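Local coordinates for lipoprotein (Mycoplasma mycoides subsp. capri, PDB 7ADK) that probably acts as a membrane-anchored peptidase of the chymotrypsin-like PA clan, to which its Mycoplasma peptidase (DUF31) region belongs, at residues I428-D433 with K822-V827; M188-S193 with G249-L254; K594-S599 with A607-P612. All blocks are in the same frame, centred on the assembly; numbering follows the deposited sequence.

From the N terminus, interaction 2 comes first: helix 176-192 meets loop 249-254, closing a stretch of 55 residues that carries helices 208-212 and 220-226. Interaction 1 opens at strand 421-433 and closes on helix 824-831 after 388 intervening residues, so it spans much of the predicted peptidase region. Within that span lies interaction 3, a short closure over helix 603-606 between 594-599 and 607-612. Interactions 1 and 2 sit on opposite sides of the chain's centre, their own centres 42 Å apart. Interaction 1 ties the antiparallel sheet that includes strands 421-433 and 442-447 to a C-terminal helix, while interaction 3 lies beside the mixed sheet through strand 594-595.

Interaction 1: I428-D433 with K822-V827; sequences IMDYLD and KSYREV
A classic beta bulge in strand 421-433 puts M429 and D430 together opposite Y444 of the neighbouring strand, and both side chains reach Y824 at the start of helix 824-831. The Y824 hydroxyl donates to D430 OD2, with 2.6 Å between Y824 OH and D430 OD2. The hydroxyl comes in on the anti side of the carboxylate, 15° out of its plane, and the ring stands nearly perpendicular to the carboxylate, at 85°. M429 takes one face of the same ring: its SD sits 4.4 Å from the Y824 ring centroid, a Met-aromatic contact displaced toward the CE2 rim. M429 gets there with CG between its backbone N and carbonyl carbon (chi1 76°) and a further bend at chi3.

The strand belongs to the antiparallel sheet of the predicted PA-clan peptidase region, so the contact fastens a helix from the C-terminal part of the chain onto that sheet. I542 of strand 541-546 touches both M429 and Y824. The buried D430 carboxylate is well served: OD2 is also hydrogen-bonded to S837 OG, while OD1 accepts from L839 N. On the helix side, E826 OE2 takes K822 N at 2.9 Å and S823 OG at 2.7 Å from opposite faces of its carboxylate plane, while Q818 NE2 is a third donor to E826 OE2.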
loop_
_atom_site.group_PDB
_atom_site.type_symbol
_atom_site.label_atom_id
_atom_site.label_comp_id
_atom_site.label_asym_id
_atom_site.label_seq_id
_atom_site.Cartn_x
_atom_site.Cartn_y
_atom_site.Cartn_z
ATOM N N ILE B 428 10.636 -14.802 -19.227
ATOM C CA ILE B 428 10.674 -15.411 -20.548
ATOM C C ILE B 428 12.137 -15.411 -21.024
ATOM O O ILE B 428 12.781 -14.362 -21.053
ATOM C CB ILE B 428 9.675 -14.666 -21.460
ATOM C CG1 ILE B 428 9.208 -15.529 -22.633
ATOM C CG2 ILE B 428 10.151 -13.288 -21.947
ATOM C CD1 ILE B 428 7.895 -14.974 -23.207
ATOM N N MET B 429 12.687 -16.576 -21.374
ATOM C CA MET B 429 14.049 -16.663 -21.888
ATOM C C MET B 429 14.118 -17.132 -23.335
ATOM O O MET B 429 14.942 -16.634 -24.091
ATOM C CB MET B 429 14.938 -17.473 -20.947
ATOM C CG MET B 429 14.768 -18.991 -20.987
ATOM S SD MET B 429 16.212 -19.899 -20.391
ATOM C CE MET B 429 16.026 -19.616 -18.637
ATOM N N ASP B 430 13.248 -18.039 -23.767
ATOM C CA ASP B 430 13.383 -18.703 -25.060
ATOM C C ASP B 430 12.032 -19.179 -25.619
ATOM O O ASP B 430 11.036 -19.267 -24.899
ATOM C CB ASP B 430 14.397 -19.848 -24.901
ATOM C CG ASP B 430 14.925 -20.436 -26.201
ATOM O OD1 ASP B 430 14.837 -19.772 -27.241
ATOM O OD2 ASP B 430 15.438 -21.575 -26.185
ATOM N N TYR B 431 12.002 -19.508 -26.907
ATOM C CA TYR B 431 10.921 -20.249 -27.550
ATOM C C TYR B 431 11.448 -21.192 -28.637
ATOM O O TYR B 431 12.374 -20.864 -29.368
ATOM C CB TYR B 431 9.839 -19.310 -28.090
ATOM C CG TYR B 431 10.262 -18.231 -29.068
ATOM C CD1 TYR B 431 10.457 -18.522 -30.430
ATOM C CD2 TYR B 431 10.382 -16.909 -28.615
ATOM C CE1 TYR B 431 10.745 -17.489 -31.334
ATOM C CE2 TYR B 431 10.681 -15.873 -29.508
ATOM C CZ TYR B 431 10.853 -16.162 -30.872
ATOM O OH TYR B 431 11.159 -15.159 -31.724
ATOM N N LEU B 432 10.818 -22.355 -28.763
ATOM C CA LEU B 432 11.111 -23.325 -29.811
ATOM C C LEU B 432 10.652 -22.746 -31.147
ATOM O O LEU B 432 9.550 -22.214 -31.230
ATOM C CB LEU B 432 10.403 -24.635 -29.445
ATOM C CG LEU B 432 10.567 -25.794 -30.426
ATOM C CD1 LEU B 432 11.995 -26.304 -30.505
ATOM C CD2 LEU B 432 9.690 -26.945 -29.977
ATOM N N ASP B 433 11.481 -22.797 -32.182
ATOM C CA ASP B 433 11.235 -22.081 -33.434
ATOM C C ASP B 433 10.992 -23.040 -34.612
ATOM O O ASP B 433 11.929 -23.488 -35.273
ATOM C CB ASP B 433 12.372 -21.071 -33.648
ATOM C CG ASP B 433 12.096 -20.095 -34.792
ATOM O OD1 ASP B 433 11.106 -20.277 -35.517
ATOM O OD2 ASP B 433 12.845 -19.109 -34.936
ATOM N N LYS B 822 23.975 -31.491 -18.548
ATOM C CA LYS B 822 23.409 -30.770 -17.398
ATOM C C LYS B 822 23.460 -29.245 -17.620
ATOM O O LYS B 822 24.002 -28.495 -16.810
ATOM C CB LYS B 822 24.133 -31.210 -16.110
ATOM C CG LYS B 822 23.748 -32.584 -15.541
ATOM C CD LYS B 822 22.385 -32.603 -14.847
ATOM C CE LYS B 822 22.154 -33.897 -14.085
ATOM N NZ LYS B 822 20.978 -33.860 -13.199
ATOM N N SER B 823 22.931 -28.790 -18.749
ATOM C CA SER B 823 22.725 -27.380 -19.080
ATOM C C SER B 823 21.543 -27.252 -20.032
ATOM O O SER B 823 21.170 -28.225 -20.677
ATOM C CB SER B 823 23.980 -26.762 -19.683
ATOM O OG SER B 823 24.350 -27.401 -20.876
ATOM N N TYR B 824 20.944 -26.066 -20.131
ATOM C CA TYR B 824 19.736 -25.837 -20.922
ATOM C C TYR B 824 19.845 -26.325 -22.374
ATOM O O TYR B 824 18.971 -27.038 -22.862
ATOM C CB TYR B 824 19.404 -24.343 -20.874
ATOM C CG TYR B 824 18.181 -23.946 -21.673
ATOM C CD1 TYR B 824 16.978 -24.663 -21.541
ATOM C CD2 TYR B 824 18.259 -22.894 -22.597
ATOM C CE1 TYR B 824 15.878 -24.361 -22.348
ATOM C CE2 TYR B 824 17.160 -22.600 -23.414
ATOM C CZ TYR B 824 15.979 -23.344 -23.303
ATOM O OH TYR B 824 14.943 -23.116 -24.136
ATOM N N ARG B 825 20.943 -25.995 -23.063
ATOM C CA ARG B 825 21.193 -26.386 -24.450
ATOM C C ARG B 825 21.203 -27.893 -24.641
ATOM O O ARG B 825 20.529 -28.413 -25.517
ATOM C CB ARG B 825 22.526 -25.774 -24.885
ATOM C CG ARG B 825 22.800 -26.025 -26.374
ATOM C CD ARG B 825 24.173 -25.532 -26.831
ATOM N NE ARG B 825 25.250 -26.144 -26.042
ATOM C CZ ARG B 825 25.699 -27.377 -26.114
ATOM N NH1 ARG B 825 25.323 -28.215 -27.018
ATOM N NH2 ARG B 825 26.546 -27.799 -25.240
ATOM N N GLU B 826 21.979 -28.608 -23.845
ATOM C CA GLU B 826 22.173 -30.047 -24.054
ATOM C C GLU B 826 21.011 -30.904 -23.519
ATOM O O GLU B 826 20.806 -32.020 -23.984
ATOM C CB GLU B 826 23.566 -30.465 -23.570
ATOM C CG GLU B 826 23.764 -30.420 -22.063
ATOM C CD GLU B 826 25.229 -30.255 -21.621
ATOM O OE1 GLU B 826 26.163 -30.507 -22.414
ATOM O OE2 GLU B 826 25.428 -29.864 -20.446
ATOM N N VAL B 827 20.200 -30.361 -22.607
ATOM C CA VAL B 827 18.859 -30.871 -22.290
ATOM C C VAL B 827 17.905 -30.661 -23.463
ATOM O O VAL B 827 17.207 -31.582 -23.883
ATOM C CB VAL B 827 18.330 -30.208 -21.015
ATOM C CG1 VAL B 827 16.859 -30.443 -20.789
ATOM C CG2 VAL B 827 19.078 -30.719 -19.800
#

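Interaction 2: M188-S193 with G249-L254; sequences MTRLKS and GKVSGL
K250 NZ is gripped by D248 O and S227 OG, and its charge also lies against the ring of Y703 in a cation-pi contact. K250 sets off away from segment 188-193 of helix 176-192, and its side chain lies on Y187, just before that segment; toward R190 it offers its backbone, which passes the arginine together with G249 and V251. Within 188-193 it is R190 that reaches across. R190 is bent at chi3 (-64°), which brings its guanidinium beside the irregular segment 249-254. No hydrogen bond forms across the contact: R190 NH1 comes to 3.9 Å from G249 O, which lies near the guanidinium plane at its edge. V251 crosses the arginine chain at about a right angle, and its CG2 is 3.7 Å from R190 NH2. Further along the loop, V251 O accepts from Q700 NE2 and S252 OG is bonded to Y699 O. S193 OG donates back to T189 O, 2.9 Å away, in the carbonyl plane. Over one face of the R190 guanidinium, toward its rim, V251 N stands 4.3 Å above the plane.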
loop_
_atom_site.group_PDB
_atom_site.type_symbol
_atom_site.label_atom_id
_atom_site.label_comp_id
_atom_site.label_asym_id
_atom_site.label_seq_id
_atom_site.Cartn_x
_atom_site.Cartn_y
_atom_site.Cartn_z
ATOM N N MET B 188 33.122 -8.996 13.395
ATOM C CA MET B 188 33.528 -10.036 14.340
ATOM C C MET B 188 33.260 -9.714 15.818
ATOM O O MET B 188 33.114 -10.653 16.590
ATOM C CB MET B 188 35.010 -10.377 14.136
ATOM C CG MET B 188 35.273 -11.169 12.857
ATOM S SD MET B 188 34.339 -12.705 12.680
ATOM C CE MET B 188 34.639 -13.536 14.247
ATOM N N THR B 189 33.158 -8.452 16.247
ATOM C CA THR B 189 32.848 -8.093 17.643
ATOM C C THR B 189 31.345 -8.039 17.908
ATOM O O THR B 189 30.913 -8.506 18.965
ATOM C CB THR B 189 33.528 -6.792 18.087
ATOM O OG1 THR B 189 33.109 -5.719 17.297
ATOM C CG2 THR B 189 35.033 -6.902 18.019
ATOM N N ARG B 190 30.509 -7.615 16.941
ATOM C CA ARG B 190 29.047 -7.844 17.024
ATOM C C ARG B 190 28.707 -9.340 17.019
ATOM O O ARG B 190 27.817 -9.789 17.738
ATOM C CB ARG B 190 28.235 -7.052 15.973
ATOM C CG ARG B 190 28.469 -7.477 14.515
ATOM C CD ARG B 190 27.483 -6.888 13.493
ATOM N NE ARG B 190 26.085 -7.320 13.693
ATOM C CZ ARG B 190 25.545 -8.495 13.438
ATOM N NH1 ARG B 190 26.219 -9.484 12.931
ATOM N NH2 ARG B 190 24.287 -8.686 13.682
ATOM N N LEU B 191 29.476 -10.136 16.285
ATOM C CA LEU B 191 29.319 -11.579 16.191
ATOM C C LEU B 191 29.791 -12.296 17.454
ATOM O O LEU B 191 29.014 -13.042 18.046
ATOM C CB LEU B 191 30.044 -12.017 14.921
ATOM C CG LEU B 191 30.124 -13.516 14.645
ATOM C CD1 LEU B 191 28.773 -14.204 14.664
ATOM C CD2 LEU B 191 30.757 -13.685 13.290
ATOM N N LYS B 192 31.024 -12.063 17.926
ATOM C CA LYS B 192 31.555 -12.725 19.136
ATOM C C LYS B 192 31.046 -12.173 20.482
ATOM O O LYS B 192 31.455 -12.645 21.540
ATOM C CB LYS B 192 33.064 -12.981 19.052
ATOM C CG LYS B 192 33.946 -11.858 19.577
ATOM C CD LYS B 192 35.428 -12.094 19.304
ATOM C CE LYS B 192 35.782 -12.028 17.833
ATOM N NZ LYS B 192 37.225 -12.149 17.590
ATOM N N SER B 193 30.087 -11.241 20.458
ATOM C CA SER B 193 29.158 -11.005 21.569
ATOM C C SER B 193 28.312 -12.258 21.870
ATOM O O SER B 193 27.929 -12.492 23.013
ATOM C CB SER B 193 28.260 -9.808 21.251
ATOM O OG SER B 193 29.021 -8.618 21.152
ATOM N N GLY B 249 23.474 -14.614 12.502
ATOM C CA GLY B 249 22.843 -13.411 11.972
ATOM C C GLY B 249 23.744 -12.490 11.150
ATOM O O GLY B 249 24.955 -12.681 11.073
ATOM N N LYS B 250 23.140 -11.481 10.522
ATOM C CA LYS B 250 23.750 -10.624 9.504
ATOM C C LYS B 250 23.173 -9.194 9.539
ATOM O O LYS B 250 21.967 -9.059 9.672
ATOM C CB LYS B 250 23.431 -11.217 8.123
ATOM C CG LYS B 250 23.644 -12.705 7.806
ATOM C CD LYS B 250 25.079 -13.143 7.565
ATOM C CE LYS B 250 25.153 -14.539 6.949
ATOM N NZ LYS B 250 24.783 -15.613 7.874
ATOM N N VAL B 251 23.997 -8.168 9.278
ATOM C CA VAL B 251 23.658 -6.751 8.928
ATOM C C VAL B 251 24.852 -6.118 8.161
ATOM O O VAL B 251 25.876 -6.786 8.031
ATOM C CB VAL B 251 23.306 -5.885 10.166
ATOM C CG1 VAL B 251 22.546 -4.621 9.784
ATOM C CG2 VAL B 251 22.447 -6.561 11.236
ATOM N N SER B 252 24.779 -4.885 7.628
ATOM C CA SER B 252 25.968 -4.041 7.338
ATOM C C SER B 252 25.662 -2.535 7.268
ATOM O O SER B 252 24.965 -2.074 6.361
ATOM C CB SER B 252 26.671 -4.462 6.049
ATOM O OG SER B 252 27.644 -3.518 5.651
ATOM N N GLY B 253 26.217 -1.762 8.202
ATOM C CA GLY B 253 25.987 -0.326 8.383
ATOM C C GLY B 253 26.834 0.569 7.480
ATOM O O GLY B 253 27.446 1.524 7.957
ATOM N N LEU B 254 26.908 0.229 6.191
ATOM C CA LEU B 254 27.791 0.870 5.214
ATOM C C LEU B 254 27.269 0.910 3.772
ATOM O O LEU B 254 27.591 1.826 3.024
ATOM C CB LEU B 254 29.150 0.177 5.285
ATOM C CG LEU B 254 30.229 0.847 4.437
ATOM C CD1 LEU B 254 31.560 0.750 5.140
ATOM C CD2 LEU B 254 30.417 0.223 3.071
#

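Interaction 3: K594-S599 with A607-P612; sequences KFFSDS and AKFDRP
The ring of F609 turns its edge toward the face of F596 in an offset edge-to-face pair, with the centroids 5.8 Å apart and the planes at 71°. F596 CZ lies in the F609 plane at that edge, 3.8 Å from F609 CE2, and the two side chains come from opposite directions. F609 also meets the ring of F697, their planes at about 40°. Together the aromatics close a short excursion of the chain: it leaves strand 594-595 of the mixed sheet, runs through helix 603-606 and returns in the irregular segment 607-612. T765 of strand 761-765 touches both rings, and F596 also rests on L771 of strand 769-778, so the pair is seated against that sheet. With CG anti to the backbone N (chi1 -170°), the F596 ring comes up against F609.

A salt bridge runs alongside the rings. K608, bent at chi3, crosses the D598 side chain at about a right angle; both residues are partly exposed. T605 of the intervening helix touches both D598 and F596. K608 NZ donates to D598 OD2 at 2.9 Å, meeting that oxygen nearly in line with its C-O bond.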
loop_
_atom_site.group_PDB
_atom_site.type_symbol
_atom_site.label_atom_id
_atom_site.label_comp_id
_atom_site.label_asym_id
_atom_site.label_seq_id
_atom_site.Cartn_x
_atom_site.Cartn_y
_atom_site.Cartn_z
ATOM N N LYS B 594 19.932 -12.091 -23.502
ATOM C CA LYS B 594 21.316 -12.552 -23.647
ATOM C C LYS B 594 21.823 -12.972 -22.266
ATOM O O LYS B 594 21.176 -12.674 -21.274
ATOM C CB LYS B 594 22.145 -11.403 -24.238
ATOM C CG LYS B 594 21.829 -11.068 -25.699
ATOM C CD LYS B 594 22.384 -9.708 -26.125
ATOM C CE LYS B 594 21.611 -8.567 -25.472
ATOM N NZ LYS B 594 22.076 -7.237 -25.885
ATOM N N PHE B 595 22.971 -13.626 -22.174
ATOM C CA PHE B 595 23.550 -14.075 -20.902
ATOM C C PHE B 595 24.922 -13.451 -20.681
ATOM O O PHE B 595 25.656 -13.207 -21.636
ATOM C CB PHE B 595 23.601 -15.603 -20.848
ATOM C CG PHE B 595 22.245 -16.225 -20.625
ATOM C CD1 PHE B 595 21.796 -16.454 -19.317
ATOM C CD2 PHE B 595 21.399 -16.503 -21.708
ATOM C CE1 PHE B 595 20.515 -16.963 -19.090
ATOM C CE2 PHE B 595 20.116 -17.005 -21.478
ATOM C CZ PHE B 595 19.676 -17.251 -20.171
ATOM N N PHE B 596 25.283 -13.136 -19.443
ATOM C CA PHE B 596 26.527 -12.426 -19.158
ATOM C C PHE B 596 27.758 -13.338 -19.283
ATOM O O PHE B 596 28.000 -14.185 -18.420
ATOM C CB PHE B 596 26.417 -11.777 -17.785
ATOM C CG PHE B 596 27.542 -10.816 -17.498
ATOM C CD1 PHE B 596 27.485 -9.504 -17.992
ATOM C CD2 PHE B 596 28.638 -11.220 -16.725
ATOM C CE1 PHE B 596 28.510 -8.600 -17.698
ATOM C CE2 PHE B 596 29.646 -10.306 -16.409
ATOM C CZ PHE B 596 29.582 -8.996 -16.895
ATOM N N SER B 597 28.524 -13.202 -20.371
ATOM C CA SER B 597 29.611 -14.124 -20.723
ATOM C C SER B 597 30.943 -13.848 -20.024
ATOM O O SER B 597 31.739 -14.768 -19.865
ATOM C CB SER B 597 29.789 -14.091 -22.228
ATOM O OG SER B 597 30.068 -12.778 -22.638
ATOM N N ASP B 598 31.202 -12.615 -19.591
ATOM C CA ASP B 598 32.405 -12.262 -18.841
ATOM C C ASP B 598 32.465 -12.981 -17.482
ATOM O O ASP B 598 31.466 -13.120 -16.781
ATOM C CB ASP B 598 32.531 -10.744 -18.624
ATOM C CG ASP B 598 32.473 -9.830 -19.848
ATOM O OD1 ASP B 598 32.603 -10.318 -20.985
ATOM O OD2 ASP B 598 32.367 -8.595 -19.657
ATOM N N SER B 599 33.662 -13.393 -17.069
ATOM C CA SER B 599 33.947 -13.841 -15.710
ATOM C C SER B 599 33.855 -12.676 -14.732
ATOM O O SER B 599 34.680 -11.772 -14.802
ATOM C CB SER B 599 35.364 -14.387 -15.693
ATOM O OG SER B 599 35.774 -14.732 -14.390
ATOM N N ALA B 607 35.776 -4.582 -11.848
ATOM C CA ALA B 607 35.982 -3.139 -11.838
ATOM C C ALA B 607 34.906 -2.331 -12.587
ATOM O O ALA B 607 34.778 -1.133 -12.351
ATOM C CB ALA B 607 37.360 -2.853 -12.386
ATOM N N LYS B 608 34.138 -2.957 -13.490
ATOM C CA LYS B 608 33.007 -2.345 -14.199
ATOM C C LYS B 608 31.776 -2.186 -13.299
ATOM O O LYS B 608 30.946 -1.337 -13.580
ATOM C CB LYS B 608 32.665 -3.147 -15.468
ATOM C CG LYS B 608 33.794 -3.146 -16.501
ATOM C CD LYS B 608 33.421 -3.753 -17.863
ATOM C CE LYS B 608 33.276 -5.280 -17.851
ATOM N NZ LYS B 608 32.831 -5.825 -19.158
ATOM N N PHE B 609 31.663 -2.951 -12.215
ATOM C CA PHE B 609 30.598 -2.868 -11.209
ATOM C C PHE B 609 31.066 -2.219 -9.886
ATOM O O PHE B 609 30.254 -1.914 -9.016
ATOM C CB PHE B 609 30.106 -4.293 -10.935
ATOM C CG PHE B 609 29.509 -5.063 -12.098
ATOM C CD1 PHE B 609 28.117 -5.096 -12.278
ATOM C CD2 PHE B 609 30.330 -5.816 -12.948
ATOM C CE1 PHE B 609 27.548 -5.881 -13.290
ATOM C CE2 PHE B 609 29.762 -6.591 -13.970
ATOM C CZ PHE B 609 28.372 -6.636 -14.134
ATOM N N ASP B 610 32.377 -2.027 -9.710
ATOM C CA ASP B 610 33.028 -1.540 -8.493
ATOM C C ASP B 610 32.759 -0.037 -8.260
ATOM O O ASP B 610 33.552 0.822 -8.647
ATOM C CB ASP B 610 34.523 -1.882 -8.593
ATOM C CG ASP B 610 35.340 -1.581 -7.347
ATOM O OD1 ASP B 610 34.767 -1.246 -6.295
ATOM O OD2 ASP B 610 36.571 -1.710 -7.408
ATOM N N ARG B 611 31.599 0.295 -7.683
ATOM C CA ARG B 611 31.151 1.679 -7.470
ATOM C C ARG B 611 32.100 2.510 -6.588
ATOM O O ARG B 611 32.635 1.974 -5.618
ATOM C CB ARG B 611 29.722 1.685 -6.896
ATOM C CG ARG B 611 29.621 1.282 -5.418
ATOM C CD ARG B 611 28.180 1.217 -4.944
ATOM N NE ARG B 611 28.063 0.911 -3.510
ATOM C CZ ARG B 611 27.906 1.775 -2.529
ATOM N NH1 ARG B 611 27.757 1.356 -1.316
ATOM N NH2 ARG B 611 27.891 3.050 -2.728
ATOM N N PRO B 612 32.241 3.831 -6.806
ATOM C CA PRO B 612 32.771 4.724 -5.783
ATOM C C PRO B 612 31.755 4.874 -4.641
ATOM O O PRO B 612 30.550 4.848 -4.877
ATOM C CB PRO B 612 33.008 6.036 -6.518
ATOM C CG PRO B 612 31.927 6.066 -7.580
ATOM C CD PRO B 612 31.738 4.597 -7.929
#